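PDB 1JAK: beta-N-acetylhexosaminidase from Streptomyces plicatus, which hydrolyses terminal beta-linked N-acetylhexosamine residues, probably by substrate-assisted catalysis, and is held here in complex with an isofagomine-type inhibitor. Local coordinates for residues 87-98 with 110-121; 124-132 with 143-153. All coordinates share one frame; numbering follows the deposited sequence.

Contact 1 of 2, residues 87-98 with 110-121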
loop_
_atom_site.group_PDB
_atom_site.type_symbol
_atom_site.label_atom_id
_atom_site.label_comp_id
_atom_site.label_asym_id
_atom_site.label_seq_id
_atom_site.Cartn_x
_atom_site.Cartn_y
_atom_site.Cartn_z
ATOM N N ARG A 87 -17.854 14.197 -16.330
ATOM C CA ARG A 87 -16.778 15.112 -16.678
ATOM C C ARG A 87 -15.652 15.116 -15.659
ATOM O O ARG A 87 -15.889 15.211 -14.456
ATOM C CB ARG A 87 -17.322 16.535 -16.826
ATOM C CG ARG A 87 -16.253 17.592 -17.104
ATOM C CD ARG A 87 -16.493 18.281 -18.438
ATOM N NE ARG A 87 -15.586 19.406 -18.675
ATOM C CZ ARG A 87 -14.271 19.300 -18.856
ATOM N NH1 ARG A 87 -13.676 18.113 -18.829
ATOM N NH2 ARG A 87 -13.546 20.391 -19.075
ATOM N N LEU A 88 -14.428 15.003 -16.162
ATOM C CA LEU A 88 -13.238 15.028 -15.325
ATOM C C LEU A 88 -12.524 16.316 -15.718
ATOM O O LEU A 88 -12.083 16.464 -16.857
ATOM C CB LEU A 88 -12.349 13.815 -15.621
ATOM C CG LEU A 88 -13.039 12.448 -15.551
ATOM C CD1 LEU A 88 -12.010 11.347 -15.786
ATOM C CD2 LEU A 88 -13.707 12.270 -14.195
ATOM N N ARG A 89 -12.424 17.255 -14.785
ATOM C CA ARG A 89 -11.786 18.523 -15.101
ATOM C C ARG A 89 -10.720 18.978 -14.123
ATOM O O ARG A 89 -10.871 18.850 -12.909
ATOM C CB ARG A 89 -12.850 19.615 -15.243
ATOM C CG ARG A 89 -13.796 19.737 -14.064
ATOM C CD ARG A 89 -14.979 20.636 -14.410
ATOM N NE ARG A 89 -14.578 22.022 -14.638
ATOM C CZ ARG A 89 -14.252 22.874 -13.671
ATOM N NH1 ARG A 89 -14.281 22.483 -12.404
ATOM N NH2 ARG A 89 -13.899 24.117 -13.969
ATOM N N LEU A 90 -9.637 19.509 -14.681
ATOM C CA LEU A 90 -8.530 20.022 -13.888
ATOM C C LEU A 90 -8.709 21.528 -13.796
ATOM O O LEU A 90 -8.810 22.213 -14.816
ATOM C CB LEU A 90 -7.198 19.694 -14.563
ATOM C CG LEU A 90 -6.868 18.206 -14.679
ATOM C CD1 LEU A 90 -5.629 18.016 -15.536
ATOM C CD2 LEU A 90 -6.665 17.621 -13.288
ATOM N N ALA A 91 -8.763 22.039 -12.573
ATOM C CA ALA A 91 -8.937 23.466 -12.357
ATOM C C ALA A 91 -8.433 23.858 -10.979
ATOM O O ALA A 91 -8.127 23.000 -10.150
ATOM C CB ALA A 91 -10.405 23.833 -12.497
ATOM N N GLY A 92 -8.342 25.162 -10.741
ATOM C CA GLY A 92 -7.891 25.636 -9.450
ATOM C C GLY A 92 -8.931 25.280 -8.411
ATOM O O GLY A 92 -10.097 25.066 -8.741
ATOM N N GLY A 93 -8.514 25.211 -7.153
ATOM C CA GLY A 93 -9.438 24.871 -6.090
ATOM C C GLY A 93 -8.683 24.447 -4.850
ATOM O O GLY A 93 -7.484 24.188 -4.924
ATOM N N PRO A 94 -9.353 24.372 -3.692
ATOM C CA PRO A 94 -8.720 23.975 -2.431
ATOM C C PRO A 94 -8.684 22.456 -2.280
ATOM O O PRO A 94 -9.199 21.911 -1.303
ATOM C CB PRO A 94 -9.621 24.626 -1.395
ATOM C CG PRO A 94 -10.972 24.412 -2.001
ATOM C CD PRO A 94 -10.753 24.776 -3.464
ATOM N N TYR A 95 -8.075 21.773 -3.242
ATOM C CA TYR A 95 -8.023 20.319 -3.187
ATOM C C TYR A 95 -6.620 19.730 -3.135
ATOM O O TYR A 95 -6.457 18.512 -3.112
ATOM C CB TYR A 95 -8.804 19.743 -4.369
ATOM C CG TYR A 95 -10.216 20.283 -4.443
ATOM C CD1 TYR A 95 -11.085 20.159 -3.358
ATOM C CD2 TYR A 95 -10.671 20.953 -5.577
ATOM C CE1 TYR A 95 -12.370 20.693 -3.398
ATOM C CE2 TYR A 95 -11.955 21.491 -5.630
ATOM C CZ TYR A 95 -12.798 21.358 -4.535
ATOM O OH TYR A 95 -14.066 21.895 -4.568
ATOM N N GLY A 96 -5.610 20.593 -3.111
ATOM C CA GLY A 96 -4.240 20.115 -3.044
ATOM C C GLY A 96 -3.824 19.217 -4.194
ATOM O O GLY A 96 -4.437 19.228 -5.263
ATOM N N ASP A 97 -2.776 18.429 -3.975
ATOM C CA ASP A 97 -2.273 17.537 -5.009
ATOM C C ASP A 97 -3.077 16.252 -5.147
ATOM O O ASP A 97 -3.004 15.588 -6.179
ATOM C CB ASP A 97 -0.815 17.160 -4.733
ATOM C CG ASP A 97 0.109 18.358 -4.712
ATOM O OD1 ASP A 97 0.061 19.166 -5.660
ATOM O OD2 ASP A 97 0.893 18.483 -3.747
ATOM N N GLU A 98 -3.853 15.908 -4.124
ATOM C CA GLU A 98 -4.608 14.659 -4.157
ATOM C C GLU A 98 -6.112 14.739 -3.950
ATOM O O GLU A 98 -6.801 13.724 -4.072
ATOM C CB GLU A 98 -4.043 13.699 -3.111
ATOM C CG GLU A 98 -2.610 13.292 -3.352
ATOM C CD GLU A 98 -2.167 12.223 -2.383
ATOM O OE1 GLU A 98 -1.917 12.551 -1.201
ATOM O OE2 GLU A 98 -2.086 11.052 -2.807
ATOM N N THR A 110 -19.600 15.428 -12.138
ATOM C CA THR A 110 -18.391 16.171 -12.438
ATOM C C THR A 110 -17.381 16.008 -11.316
ATOM O O THR A 110 -17.691 16.246 -10.149
ATOM C CB THR A 110 -18.674 17.673 -12.615
ATOM O OG1 THR A 110 -19.581 17.862 -13.708
ATOM C CG2 THR A 110 -17.382 18.428 -12.900
ATOM N N ILE A 111 -16.179 15.581 -11.683
ATOM C CA ILE A 111 -15.098 15.419 -10.721
ATOM C C ILE A 111 -14.078 16.491 -11.067
ATOM O O ILE A 111 -13.546 16.520 -12.177
ATOM C CB ILE A 111 -14.446 14.028 -10.828
ATOM C CG1 ILE A 111 -15.463 12.952 -10.435
ATOM C CG2 ILE A 111 -13.215 13.954 -9.921
ATOM C CD1 ILE A 111 -14.961 11.530 -10.612
ATOM N N THR A 112 -13.824 17.384 -10.117
ATOM C CA THR A 112 -12.882 18.473 -10.323
ATOM C C THR A 112 -11.693 18.341 -9.378
ATOM O O THR A 112 -11.862 18.015 -8.206
ATOM C CB THR A 112 -13.559 19.837 -10.069
ATOM O OG1 THR A 112 -14.721 19.958 -10.900
ATOM C CG2 THR A 112 -12.597 20.973 -10.379
ATOM N N ALA A 113 -10.496 18.597 -9.893
ATOM C CA ALA A 113 -9.282 18.509 -9.084
ATOM C C ALA A 113 -8.177 19.369 -9.681
ATOM O O ALA A 113 -8.292 19.842 -10.813
ATOM C CB ALA A 113 -8.822 17.059 -8.995
ATOM N N ARG A 114 -7.102 19.571 -8.922
ATOM C CA ARG A 114 -5.983 20.365 -9.408
ATOM C C ARG A 114 -5.044 19.482 -10.221
ATOM O O ARG A 114 -4.430 19.938 -11.184
ATOM C CB ARG A 114 -5.213 20.988 -8.239
ATOM C CG ARG A 114 -6.035 21.926 -7.370
ATOM C CD ARG A 114 -5.197 22.469 -6.218
ATOM N NE ARG A 114 -4.125 23.345 -6.683
ATOM C CZ ARG A 114 -4.313 24.584 -7.127
ATOM N NH1 ARG A 114 -5.534 25.101 -7.165
ATOM N NH2 ARG A 114 -3.281 25.308 -7.540
ATOM N N LYS A 115 -4.937 18.215 -9.830
ATOM C CA LYS A 115 -4.062 17.280 -10.527
ATOM C C LYS A 115 -4.733 15.945 -10.841
ATOM O O LYS A 115 -5.771 15.610 -10.270
ATOM C CB LYS A 115 -2.791 17.042 -9.707
ATOM C CG LYS A 115 -1.908 18.279 -9.583
ATOM C CD LYS A 115 -0.518 17.925 -9.087
ATOM C CE LYS A 115 0.402 19.138 -9.115
ATOM N NZ LYS A 115 1.785 18.795 -8.678
ATOM N N ALA A 116 -4.129 15.193 -11.758
ATOM C CA ALA A 116 -4.655 13.897 -12.177
ATOM C C ALA A 116 -4.884 12.946 -11.008
ATOM O O ALA A 116 -5.840 12.170 -11.014
ATOM C CB ALA A 116 -3.715 13.256 -13.192
ATOM N N ALA A 117 -4.007 12.999 -10.009
ATOM C CA ALA A 117 -4.147 12.125 -8.848
ATOM C C ALA A 117 -5.477 12.401 -8.161
ATOM O O ALA A 117 -6.109 11.489 -7.630
ATOM C CB ALA A 117 -2.995 12.351 -7.874
ATOM N N GLY A 118 -5.898 13.664 -8.176
ATOM C CA GLY A 118 -7.159 14.030 -7.556
ATOM C C GLY A 118 -8.333 13.455 -8.327
ATOM O O GLY A 118 -9.293 12.951 -7.737
ATOM N N LEU A 119 -8.264 13.540 -9.652
ATOM C CA LEU A 119 -9.321 12.995 -10.497
ATOM C C LEU A 119 -9.397 11.489 -10.258
ATOM O O LEU A 119 -10.480 10.916 -10.161
ATOM C CB LEU A 119 -9.014 13.256 -11.974
ATOM C CG LEU A 119 -8.978 14.714 -12.435
ATOM C CD1 LEU A 119 -8.653 14.769 -13.919
ATOM C CD2 LEU A 119 -10.321 15.375 -12.158
ATOM N N PHE A 120 -8.230 10.858 -10.168
ATOM C CA PHE A 120 -8.142 9.418 -9.949
ATOM C C PHE A 120 -8.821 9.036 -8.635
ATOM O O PHE A 120 -9.574 8.065 -8.567
ATOM C CB PHE A 120 -6.672 8.992 -9.930
ATOM C CG PHE A 120 -6.469 7.504 -9.953
ATOM C CD1 PHE A 120 -6.567 6.793 -11.146
ATOM C CD2 PHE A 120 -6.173 6.812 -8.781
ATOM C CE1 PHE A 120 -6.370 5.415 -11.172
ATOM C CE2 PHE A 120 -5.974 5.431 -8.796
ATOM C CZ PHE A 120 -6.071 4.731 -9.993
ATOM N N HIS A 121 -8.554 9.803 -7.585
ATOM C CA HIS A 121 -9.165 9.535 -6.291
ATOM C C HIS A 121 -10.673 9.749 -6.373
ATOM O O HIS A 121 -11.443 9.022 -5.746
ATOM C CB HIS A 121 -8.528 10.429 -5.228
ATOM C CG HIS A 121 -7.088 10.110 -4.973
ATOM N ND1 HIS A 121 -6.190 11.037 -4.489
ATOM C CD2 HIS A 121 -6.388 8.962 -5.144
ATOM C CE1 HIS A 121 -4.998 10.476 -4.378
ATOM N NE2 HIS A 121 -5.090 9.217 -4.769
HETATM O O HOH W 1 -6.070 17.632 -6.929
HETATM O O HOH W 2 -1.847 21.250 -5.319
#
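R89 and T112 stand next to each other on neighbouring strands, their side chains running in the same direction, and R89 NH1 donates to T112 OG1 at 3.0 Å with the hydroxyl in the guanidinium plane. R89 CG sits between its backbone N and carbonyl carbon (chi1 53°), and the later bend at chi3 turns the guanidinium onto the threonine; CD passes 3.6 Å from T110 CG2. On the other face of the sheet L88 and I111 also run alongside each other, while L119 crosses L90 at about a right angle, its CD1 3.5 Å from L90 CD2. Strands 87-90 and 110-113 pair in parallel, linked through strand 100-105, antiparallel to the second; a beta-alpha unit of the family 20 domain 2 follows as the chain turns into helix 116-129, packed back against them beside V60 of helix 55-72. Past the strand ends, R114 NH1 hydrogen-bonds to G93 O at 3.1 Å, that oxygen lying off the guanidinium plane. D97 OD1 and K115 NZ form a long salt bridge of 3.5 Å. H121 ND1 donates almost straight (173°) to a lone pair of E98 O at 2.8 Å, fixing the imidazole's rotation. The E98 carboxylate, turned 61° from that ring, goes on to R160 and N189.

Contact 2 of 2, residues 124-132 with 143-153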
loop_
_atom_site.group_PDB
_atom_site.type_symbol
_atom_site.label_atom_id
_atom_site.label_comp_id
_atom_site.label_asym_id
_atom_site.label_seq_id
_atom_site.Cartn_x
_atom_site.Cartn_y
_atom_site.Cartn_z
ATOM N N GLN A 124 -12.207 6.689 -7.615
ATOM C CA GLN A 124 -12.308 5.630 -6.618
ATOM C C GLN A 124 -13.567 5.811 -5.771
ATOM O O GLN A 124 -14.157 4.844 -5.303
ATOM C CB GLN A 124 -11.071 5.612 -5.717
ATOM C CG GLN A 124 -9.753 5.390 -6.459
ATOM C CD GLN A 124 -9.800 4.199 -7.406
ATOM O OE1 GLN A 124 -10.440 3.186 -7.121
ATOM N NE2 GLN A 124 -9.106 4.312 -8.533
ATOM N N THR A 125 -13.972 7.058 -5.569
ATOM C CA THR A 125 -15.179 7.331 -4.806
ATOM C C THR A 125 -16.389 6.994 -5.673
ATOM O O THR A 125 -17.345 6.367 -5.211
ATOM C CB THR A 125 -15.235 8.808 -4.386
ATOM O OG1 THR A 125 -14.237 9.040 -3.385
ATOM C CG2 THR A 125 -16.612 9.168 -3.832
ATOM N N LEU A 126 -16.333 7.399 -6.938
ATOM C CA LEU A 126 -17.427 7.141 -7.866
ATOM C C LEU A 126 -17.765 5.657 -7.983
ATOM O O LEU A 126 -18.939 5.282 -8.008
ATOM C CB LEU A 126 -17.088 7.704 -9.251
ATOM C CG LEU A 126 -18.117 7.463 -10.361
ATOM C CD1 LEU A 126 -19.462 8.084 -9.975
ATOM C CD2 LEU A 126 -17.606 8.072 -11.660
ATOM N N ARG A 127 -16.746 4.803 -8.044
ATOM C CA ARG A 127 -17.005 3.375 -8.180
ATOM C C ARG A 127 -17.692 2.782 -6.951
ATOM O O ARG A 127 -18.267 1.698 -7.022
ATOM C CB ARG A 127 -15.710 2.614 -8.507
ATOM C CG ARG A 127 -14.635 2.682 -7.451
ATOM C CD ARG A 127 -13.280 2.229 -8.005
ATOM N NE ARG A 127 -13.274 0.838 -8.464
ATOM C CZ ARG A 127 -12.167 0.138 -8.698
ATOM N NH1 ARG A 127 -10.977 0.699 -8.517
ATOM N NH2 ARG A 127 -12.244 -1.126 -9.101
ATOM N N GLN A 128 -17.640 3.494 -5.827
ATOM C CA GLN A 128 -18.302 3.022 -4.617
ATOM C C GLN A 128 -19.731 3.567 -4.537
ATOM O O GLN A 128 -20.585 2.993 -3.862
ATOM C CB GLN A 128 -17.502 3.416 -3.370
ATOM C CG GLN A 128 -16.290 2.515 -3.139
ATOM C CD GLN A 128 -15.592 2.791 -1.817
ATOM O OE1 GLN A 128 -16.242 2.990 -0.792
ATOM N NE2 GLN A 128 -14.262 2.782 -1.832
ATOM N N LEU A 129 -19.988 4.670 -5.237
ATOM C CA LEU A 129 -21.327 5.256 -5.259
ATOM C C LEU A 129 -22.202 4.427 -6.198
ATOM O O LEU A 129 -23.409 4.301 -5.998
ATOM C CB LEU A 129 -21.268 6.715 -5.721
ATOM C CG LEU A 129 -20.523 7.653 -4.761
ATOM C CD1 LEU A 129 -20.416 9.041 -5.365
ATOM C CD2 LEU A 129 -21.257 7.700 -3.423
ATOM N N LEU A 130 -21.581 3.856 -7.227
ATOM C CA LEU A 130 -22.299 3.003 -8.167
ATOM C C LEU A 130 -22.598 1.691 -7.439
ATOM O O LEU A 130 -21.964 1.385 -6.426
ATOM C CB LEU A 130 -21.438 2.748 -9.408
ATOM C CG LEU A 130 -21.315 3.944 -10.356
ATOM C CD1 LEU A 130 -20.207 3.704 -11.371
ATOM C CD2 LEU A 130 -22.651 4.161 -11.059
ATOM N N PRO A 131 -23.576 0.909 -7.931
ATOM C CA PRO A 131 -23.967 -0.371 -7.325
ATOM C C PRO A 131 -22.947 -1.496 -7.495
ATOM O O PRO A 131 -22.100 -1.447 -8.384
ATOM C CB PRO A 131 -25.292 -0.682 -8.015
ATOM C CG PRO A 131 -25.060 -0.136 -9.394
ATOM C CD PRO A 131 -24.414 1.206 -9.109
ATOM N N PRO A 132 -23.029 -2.533 -6.643
ATOM C CA PRO A 132 -22.124 -3.688 -6.674
ATOM C C PRO A 132 -21.999 -4.332 -8.053
ATOM O O PRO A 132 -20.959 -4.890 -8.393
ATOM C CB PRO A 132 -22.749 -4.643 -5.659
ATOM C CG PRO A 132 -23.395 -3.720 -4.678
ATOM C CD PRO A 132 -24.034 -2.688 -5.576
ATOM N N PRO A 143 -29.656 -0.527 -12.091
ATOM C CA PRO A 143 -29.449 0.827 -12.622
ATOM C C PRO A 143 -28.103 1.400 -12.186
ATOM O O PRO A 143 -27.637 1.121 -11.082
ATOM C CB PRO A 143 -30.607 1.625 -12.017
ATOM C CG PRO A 143 -31.616 0.582 -11.637
ATOM C CD PRO A 143 -30.764 -0.531 -11.122
ATOM N N TRP A 144 -27.494 2.210 -13.046
ATOM C CA TRP A 144 -26.201 2.818 -12.739
ATOM C C TRP A 144 -26.418 4.180 -12.096
ATOM O O TRP A 144 -26.119 5.221 -12.679
ATOM C CB TRP A 144 -25.376 2.936 -14.023
ATOM C CG TRP A 144 -25.257 1.615 -14.719
ATOM C CD1 TRP A 144 -25.756 1.283 -15.949
ATOM C CD2 TRP A 144 -24.657 0.426 -14.194
ATOM N NE1 TRP A 144 -25.506 -0.044 -16.217
ATOM C CE2 TRP A 144 -24.832 -0.592 -15.157
ATOM C CE3 TRP A 144 -23.988 0.121 -12.998
ATOM C CZ2 TRP A 144 -24.363 -1.895 -14.964
ATOM C CZ3 TRP A 144 -23.522 -1.175 -12.805
ATOM C CH2 TRP A 144 -23.712 -2.168 -13.785
ATOM N N LEU A 145 -26.936 4.151 -10.871
ATOM C CA LEU A 145 -27.245 5.354 -10.115
ATOM C C LEU A 145 -26.105 5.874 -9.248
ATOM O O LEU A 145 -25.342 5.100 -8.670
ATOM C CB LEU A 145 -28.461 5.092 -9.223
ATOM C CG LEU A 145 -29.760 4.726 -9.940
ATOM C CD1 LEU A 145 -30.778 4.200 -8.936
ATOM C CD2 LEU A 145 -30.291 5.948 -10.667
ATOM N N VAL A 146 -26.010 7.196 -9.167
ATOM C CA VAL A 146 -25.003 7.870 -8.358
ATOM C C VAL A 146 -25.732 8.920 -7.524
ATOM O O VAL A 146 -26.248 9.900 -8.062
ATOM C CB VAL A 146 -23.949 8.578 -9.233
ATOM C CG1 VAL A 146 -22.896 9.240 -8.347
ATOM C CG2 VAL A 146 -23.301 7.576 -10.178
ATOM N N ALA A 147 -25.778 8.704 -6.213
ATOM C CA ALA A 147 -26.454 9.622 -5.302
ATOM C C ALA A 147 -26.171 11.087 -5.632
ATOM O O ALA A 147 -25.050 11.453 -5.989
ATOM C CB ALA A 147 -26.046 9.321 -3.864
ATOM N N GLY A 148 -27.197 11.923 -5.506
ATOM C CA GLY A 148 -27.038 13.333 -5.800
ATOM C C GLY A 148 -26.411 14.120 -4.665
ATOM O O GLY A 148 -26.587 13.789 -3.492
ATOM N N GLY A 149 -25.669 15.165 -5.013
ATOM C CA GLY A 149 -25.041 15.984 -3.995
ATOM C C GLY A 149 -23.610 16.358 -4.321
ATOM O O GLY A 149 -23.157 16.219 -5.459
ATOM N N THR A 150 -22.891 16.828 -3.310
ATOM C CA THR A 150 -21.510 17.233 -3.493
ATOM C C THR A 150 -20.587 16.655 -2.430
ATOM O O THR A 150 -20.923 16.627 -1.248
ATOM C CB THR A 150 -21.375 18.766 -3.454
ATOM O OG1 THR A 150 -22.066 19.337 -4.573
ATOM C CG2 THR A 150 -19.909 19.176 -3.499
ATOM N N ILE A 151 -19.426 16.188 -2.875
ATOM C CA ILE A 151 -18.409 15.645 -1.985
ATOM C C ILE A 151 -17.147 16.470 -2.221
ATOM O O ILE A 151 -16.742 16.675 -3.363
ATOM C CB ILE A 151 -18.071 14.156 -2.301
ATOM C CG1 ILE A 151 -19.237 13.247 -1.910
ATOM C CG2 ILE A 151 -16.802 13.742 -1.555
ATOM C CD1 ILE A 151 -18.986 11.769 -2.191
ATOM N N GLU A 152 -16.549 16.970 -1.145
ATOM C CA GLU A 152 -15.303 17.726 -1.238
ATOM C C GLU A 152 -14.383 16.888 -0.370
ATOM O O GLU A 152 -14.658 16.677 0.810
ATOM C CB GLU A 152 -15.479 19.142 -0.694
ATOM C CG GLU A 152 -16.482 19.950 -1.505
ATOM C CD GLU A 152 -16.365 21.441 -1.280
ATOM O OE1 GLU A 152 -15.382 22.044 -1.764
ATOM O OE2 GLU A 152 -17.253 22.009 -0.614
ATOM N N ASP A 153 -13.290 16.420 -0.958
ATOM C CA ASP A 153 -12.404 15.492 -0.268
ATOM C C ASP A 153 -10.903 15.764 -0.419
ATOM O O ASP A 153 -10.411 15.973 -1.523
ATOM C CB ASP A 153 -12.747 14.104 -0.823
ATOM C CG ASP A 153 -12.439 12.974 0.129
ATOM O OD1 ASP A 153 -12.102 13.224 1.303
ATOM O OD2 ASP A 153 -12.554 11.813 -0.323
HETATM O O HOH W 3 -24.720 6.438 -4.932
#
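V146 presents its two methyls to L126 and L129 of helix 116-129 and L130 just beyond its end: CG2 meets L130 CD2 at 3.6 Å, CG1 meets L129 CD1 at 3.9 Å, and L126 CD1 touches both. The valine's CG1 stands anti to the backbone N (chi1 -179°) and its CG2 anti to the carbonyl carbon, which splits the branches between L129 and L130. Nearby, P131 CG lies 3.3 Å from P143 O and 3.8 Å from W144 CE3, the two side chains crossing at about a right angle. With an alanine here the CG contacts to P143 O and W144 CE3 go, which is likely to open a gap and let the backbone after L130 turn more freely. Helix 116-129 and the turn after it pack against the broken strand 145-153 in the mixed sheet of domain 2, through apolar contacts without a direct hydrogen bond. A water instead joins the two parts, donating to L129 O at 2.7 Å and accepting from A147 N at 2.8 Å. Further along, T125 CG2 and I151 CD1 meet tip to tip at 3.9 Å, while T125 OG1 is hydrogen-bonded to Y100 and K187. In the outer shell, W144 and V146 pair through their backbones with I43 and Y41, and the Y495 hydroxyl hydrogen-bonds to L130 O.

Contacts 1 and 2 follow one another along the chain and share helix 116-129: its first turns pack on strands 87-90 and 110-113, its last on strand 145-153 of the same mixed sheet. Their centres are about 16 Å apart, and they meet where Y95 OH of contact 1 lies 3.1 Å from E152 OE1 of contact 2, a probable hydrogen bond. Strand 100-105, between the two, supplies R101 to Y95 and Y100 to T125. Neither contact contributes a residue to the inhibitor pocket, which belongs to the alpha/beta barrel. Both nevertheless touch the barrel side of the chain: E98 pairs with R160 on barrel strand 159-165, and W474 of helix 465-474 stacks edge-to-face with H121 and hydrogen-bonds to D153.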